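Local coordinates for protein phosphoribosylglycinamide synthetase (Anaerococcus prevotii, PDB 4DIM) that probably binds ATP and a divalent metal ion and acts as a ligase of the ATP-grasp superfamily, at residues 366-369 with 370-374; 391-394 with 395-399. All blocks are in the same frame, centred on the assembly; numbering follows the deposited sequence.

Contact 1: 366-369 with 370-374; sequences KFEN and SNDCI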
loop_
_atom_site.group_PDB
_atom_site.type_symbol
_atom_site.label_atom_id
_atom_site.label_comp_id
_atom_site.label_asym_id
_atom_site.label_seq_id
_atom_site.Cartn_x
_atom_site.Cartn_y
_atom_site.Cartn_z
ATOM N N LYS A 366 20.888 12.815 -1.397
ATOM C CA LYS A 366 19.891 13.869 -1.159
ATOM C C LYS A 366 18.545 13.349 -1.677
ATOM O O LYS A 366 18.402 13.076 -2.870
ATOM C CB LYS A 366 20.309 15.175 -1.864
ATOM C CG LYS A 366 19.400 16.371 -1.587
ATOM C CD LYS A 366 18.931 17.040 -2.887
ATOM C CE LYS A 366 18.102 18.286 -2.668
ATOM N NZ LYS A 366 18.926 19.483 -2.316
ATOM N N PHE A 367 17.617 13.114 -0.750
ATOM C CA PHE A 367 16.325 12.475 -0.972
ATOM C C PHE A 367 15.560 12.951 -2.197
ATOM O O PHE A 367 15.249 14.134 -2.341
ATOM C CB PHE A 367 15.421 12.631 0.248
ATOM C CG PHE A 367 14.228 11.716 0.234
ATOM C CD1 PHE A 367 12.959 12.211 -0.003
ATOM C CD2 PHE A 367 14.370 10.362 0.499
ATOM C CE1 PHE A 367 11.853 11.364 0.008
ATOM C CE2 PHE A 367 13.261 9.521 0.522
ATOM C CZ PHE A 367 12.012 10.025 0.260
ATOM N N GLU A 368 15.240 11.970 -3.055
ATOM C CA GLU A 368 14.481 12.117 -4.297
ATOM C C GLU A 368 13.437 10.965 -4.418
ATOM O O GLU A 368 12.307 11.249 -4.819
ATOM C CB GLU A 368 15.410 12.216 -5.551
ATOM C CG GLU A 368 16.683 11.368 -5.536
ATOM C CD GLU A 368 17.772 11.782 -6.513
ATOM O OE1 GLU A 368 17.448 12.126 -7.673
ATOM O OE2 GLU A 368 18.961 11.725 -6.121
ATOM N N ASN A 369 13.790 9.696 -4.064
ATOM C CA ASN A 369 12.847 8.564 -4.088
ATOM C C ASN A 369 12.935 7.737 -2.807
ATOM O O ASN A 369 13.844 7.902 -2.006
ATOM C CB ASN A 369 13.082 7.673 -5.311
ATOM C CG ASN A 369 14.395 6.922 -5.323
ATOM O OD1 ASN A 369 14.503 5.831 -4.763
ATOM N ND2 ASN A 369 15.405 7.456 -6.006
ATOM N N SER A 370 11.980 6.833 -2.638
ATOM C CA SER A 370 11.833 5.956 -1.467
ATOM C C SER A 370 13.082 5.103 -1.111
ATOM O O SER A 370 13.266 4.769 0.063
ATOM C CB SER A 370 10.651 5.014 -1.683
ATOM O OG SER A 370 10.586 4.562 -3.029
ATOM N N ASN A 371 13.933 4.766 -2.098
ATOM C CA ASN A 371 15.120 3.934 -1.867
ATOM C C ASN A 371 16.253 4.750 -1.252
ATOM O O ASN A 371 17.243 4.160 -0.801
ATOM C CB ASN A 371 15.575 3.247 -3.159
ATOM C CG ASN A 371 14.466 2.419 -3.786
ATOM O OD1 ASN A 371 14.151 1.310 -3.323
ATOM N ND2 ASN A 371 13.773 2.977 -4.782
ATOM N N ASP A 372 16.095 6.096 -1.199
ATOM C CA ASP A 372 17.045 7.008 -0.562
ATOM C C ASP A 372 16.767 7.167 0.971
ATOM O O ASP A 372 17.412 8.010 1.602
ATOM C CB ASP A 372 17.010 8.394 -1.247
ATOM C CG ASP A 372 17.296 8.372 -2.725
ATOM O OD1 ASP A 372 18.293 7.732 -3.127
ATOM O OD2 ASP A 372 16.533 9.008 -3.484
ATOM N N CYS A 373 15.825 6.374 1.572
ATOM C CA CYS A 373 15.541 6.444 3.013
ATOM C C CYS A 373 16.746 5.907 3.772
ATOM O O CYS A 373 17.310 4.875 3.377
ATOM C CB CYS A 373 14.279 5.657 3.383
ATOM S SG CYS A 373 12.716 6.362 2.769
ATOM N N ILE A 374 17.136 6.610 4.854
ATOM C CA ILE A 374 18.240 6.220 5.747
ATOM C C ILE A 374 17.735 5.198 6.783
ATOM O O ILE A 374 18.488 4.330 7.227
ATOM C CB ILE A 374 18.864 7.468 6.419
ATOM C CG1 ILE A 374 19.603 8.320 5.356
ATOM C CG2 ILE A 374 19.790 7.100 7.598
ATOM C CD1 ILE A 374 18.761 9.440 4.743
#
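S370 turns the chain back past the F367 ring, whose CZ lies 4.3 Å from S370 N, and begins a short 3-10 segment. CB of S370 points away from 366-369, and a small polar residue is well suited to the start of so tight a turn. N371 comes next and is gripped by the side chain of N369. Its backbone N lies 2.9 Å from N369 OD1, which closes an Asx turn, and its own ND2 donates to the same oxygen from the opposite face of the carbonyl plane. The N369 amide can reach because its CG sits between the backbone N and the carbonyl carbon (chi1 67°), so that OD1 leans over the start of the turn. Asparagine is apt at both positions, one as side-chain acceptor and the other as donor, their amide planes 57° apart.

The backbone adds a turn of its own, since D372 N donates to N369 O (3.0 Å); Asx turn and 3-10 turn together reverse the loop between strands 363-364 and 375-381. D372 then reaches back across the opening. Its OD2 takes a nearly straight bond from N369 N (2.9 Å) and a longer one from E368 N (3.3 Å), the two donors arriving from opposite faces of the carboxylate. A charged acceptor thus satisfies two successive peptide N-H groups, while K365 forms a salt bridge with OD1 and probably eases the nearness of E368, whose OE2 is 4.5 Å from D372 OD2. On the apolar side, D372 CB packs on F367 CD2. C373 follows, its slim sulfur meeting the ring obliquely, with SG 3.9 Å from F367 CE2. F367 itself is buried against Y218, V224 and V226, and I374 carries the backbone on to pair with I329 and F357.

Contact 2: 391-394 with 395-399; sequences LDVI and INNIN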
loop_
_atom_site.group_PDB
_atom_site.type_symbol
_atom_site.label_atom_id
_atom_site.label_comp_id
_atom_site.label_asym_id
_atom_site.label_seq_id
_atom_site.Cartn_x
_atom_site.Cartn_y
_atom_site.Cartn_z
ATOM N N LEU A 391 8.596 11.892 18.586
ATOM C CA LEU A 391 9.352 11.692 17.344
ATOM C C LEU A 391 10.411 12.790 17.141
ATOM O O LEU A 391 11.527 12.480 16.726
ATOM C CB LEU A 391 8.379 11.656 16.135
ATOM C CG LEU A 391 8.678 10.698 14.956
ATOM C CD1 LEU A 391 10.034 10.927 14.353
ATOM C CD2 LEU A 391 8.517 9.279 15.368
ATOM N N ASP A 392 10.075 14.053 17.444
ATOM C CA ASP A 392 11.028 15.170 17.291
ATOM C C ASP A 392 12.244 15.033 18.177
ATOM O O ASP A 392 13.311 15.499 17.797
ATOM C CB ASP A 392 10.369 16.503 17.611
ATOM C CG ASP A 392 9.352 16.967 16.594
ATOM O OD1 ASP A 392 9.171 16.258 15.552
ATOM O OD2 ASP A 392 8.707 18.018 16.844
ATOM N N VAL A 393 12.078 14.427 19.360
ATOM C CA VAL A 393 13.168 14.209 20.299
ATOM C C VAL A 393 14.106 13.116 19.758
ATOM O O VAL A 393 15.317 13.223 19.950
ATOM C CB VAL A 393 12.627 13.845 21.708
ATOM C CG1 VAL A 393 13.760 13.416 22.641
ATOM C CG2 VAL A 393 11.849 15.006 22.312
ATOM N N ILE A 394 13.542 12.067 19.108
ATOM C CA ILE A 394 14.279 10.914 18.556
ATOM C C ILE A 394 15.229 11.405 17.453
ATOM O O ILE A 394 16.441 11.330 17.624
ATOM C CB ILE A 394 13.285 9.798 18.059
ATOM C CG1 ILE A 394 12.528 9.178 19.262
ATOM C CG2 ILE A 394 13.994 8.661 17.266
ATOM C CD1 ILE A 394 11.308 8.254 18.861
ATOM N N ILE A 395 14.674 11.965 16.380
ATOM C CA ILE A 395 15.411 12.513 15.225
ATOM C C ILE A 395 16.516 13.489 15.612
ATOM O O ILE A 395 17.565 13.527 14.953
ATOM C CB ILE A 395 14.398 13.240 14.292
ATOM C CG1 ILE A 395 13.563 12.239 13.521
ATOM C CG2 ILE A 395 15.077 14.230 13.334
ATOM C CD1 ILE A 395 14.300 11.542 12.341
ATOM N N ASN A 396 16.232 14.356 16.593
ATOM C CA ASN A 396 17.203 15.356 17.066
ATOM C C ASN A 396 18.377 14.680 17.803
ATOM O O ASN A 396 19.390 15.330 18.021
ATOM C CB ASN A 396 16.542 16.413 17.971
ATOM C CG ASN A 396 15.617 17.379 17.302
ATOM O OD1 ASN A 396 15.319 17.286 16.111
ATOM N ND2 ASN A 396 15.188 18.384 18.052
ATOM N N ASN A 397 18.237 13.385 18.177
ATOM C CA ASN A 397 19.258 12.542 18.805
ATOM C C ASN A 397 19.747 11.454 17.836
ATOM O O ASN A 397 20.305 10.453 18.285
ATOM C CB ASN A 397 18.708 11.922 20.096
ATOM C CG ASN A 397 18.681 12.892 21.260
ATOM O OD1 ASN A 397 19.725 13.201 21.858
ATOM N ND2 ASN A 397 17.505 13.445 21.574
ATOM N N ILE A 398 19.595 11.685 16.502
ATOM C CA ILE A 398 20.082 10.810 15.415
ATOM C C ILE A 398 21.101 11.630 14.626
ATOM O O ILE A 398 20.696 12.603 14.004
ATOM C CB ILE A 398 18.954 10.258 14.450
ATOM C CG1 ILE A 398 17.896 9.342 15.147
ATOM C CG2 ILE A 398 19.585 9.546 13.196
ATOM C CD1 ILE A 398 18.374 8.437 16.022
ATOM N N ASN A 399 22.391 11.243 14.613
ATOM C CA ASN A 399 23.432 11.975 13.868
ATOM C C ASN A 399 24.023 11.106 12.755
ATOM O O ASN A 399 24.574 10.038 13.023
ATOM C CB ASN A 399 24.542 12.451 14.813
ATOM C CG ASN A 399 25.419 13.567 14.274
ATOM O OD1 ASN A 399 25.288 14.020 13.122
ATOM N ND2 ASN A 399 26.363 14.030 15.101
#
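V393 and N397 lie side by side and point the same way, one turn apart at the C-terminal end of helix 384-395. The pairing puts the N397 amide beside the V393 carbonyl: ND2 donates to V393 O at 2.7 Å, with the acceptor close to the amide plane. N397 CG stands beside its own backbone N (chi1 -78°), which swings ND2 back toward the helix. Asparagine fits here because its short side chain reaches back to a carbonyl in the last turn of the helix.

L391 and I395, on another side of the helix, run at a slant to each other, CD1 of L391 meeting CG1 of I395 at 3.9 Å. Their backbones keep the helical spacing, I395 N bonding to L391 O (3.2 Å). Near its end the helix tightens: N397 N reaches I394 O (2.8 Å) three residues back, from above the carbonyl plane, and a type I turn from I395 to I398 hands the chain to strand 398-402. I394 O accepts a second hydrogen bond from ND2 of N345, and I398 CG1 packs 3.5 Å from I394 O.

L391 and I394 are buried. L391, I394 and I395 cover strand 375-381 at I377 and V379, I394 also reaches I351 and I354 on strand 351-356, and I398 rests on I341 of strand 336-343.

Contacts 1 and 2 flank strand 375-381 along the chain: 366-374 leads into it, and the helix of 391-395 returns to cover it. Their centres are 18 Å apart and they do not touch. Each mixes buried and exposed residues, but contact 2 lies farther from the chain's centre, about 27 Å against 18 Å. Both turn the chain sharply with asparagine help. In contact 1 an acceptor oxygen and a carboxylate collect backbone N-H groups, with F367 as the buried apolar element; in contact 2 an amide N-H serves a carbonyl at a helix end, with aliphatic side chains of the same turn packed on the sheet.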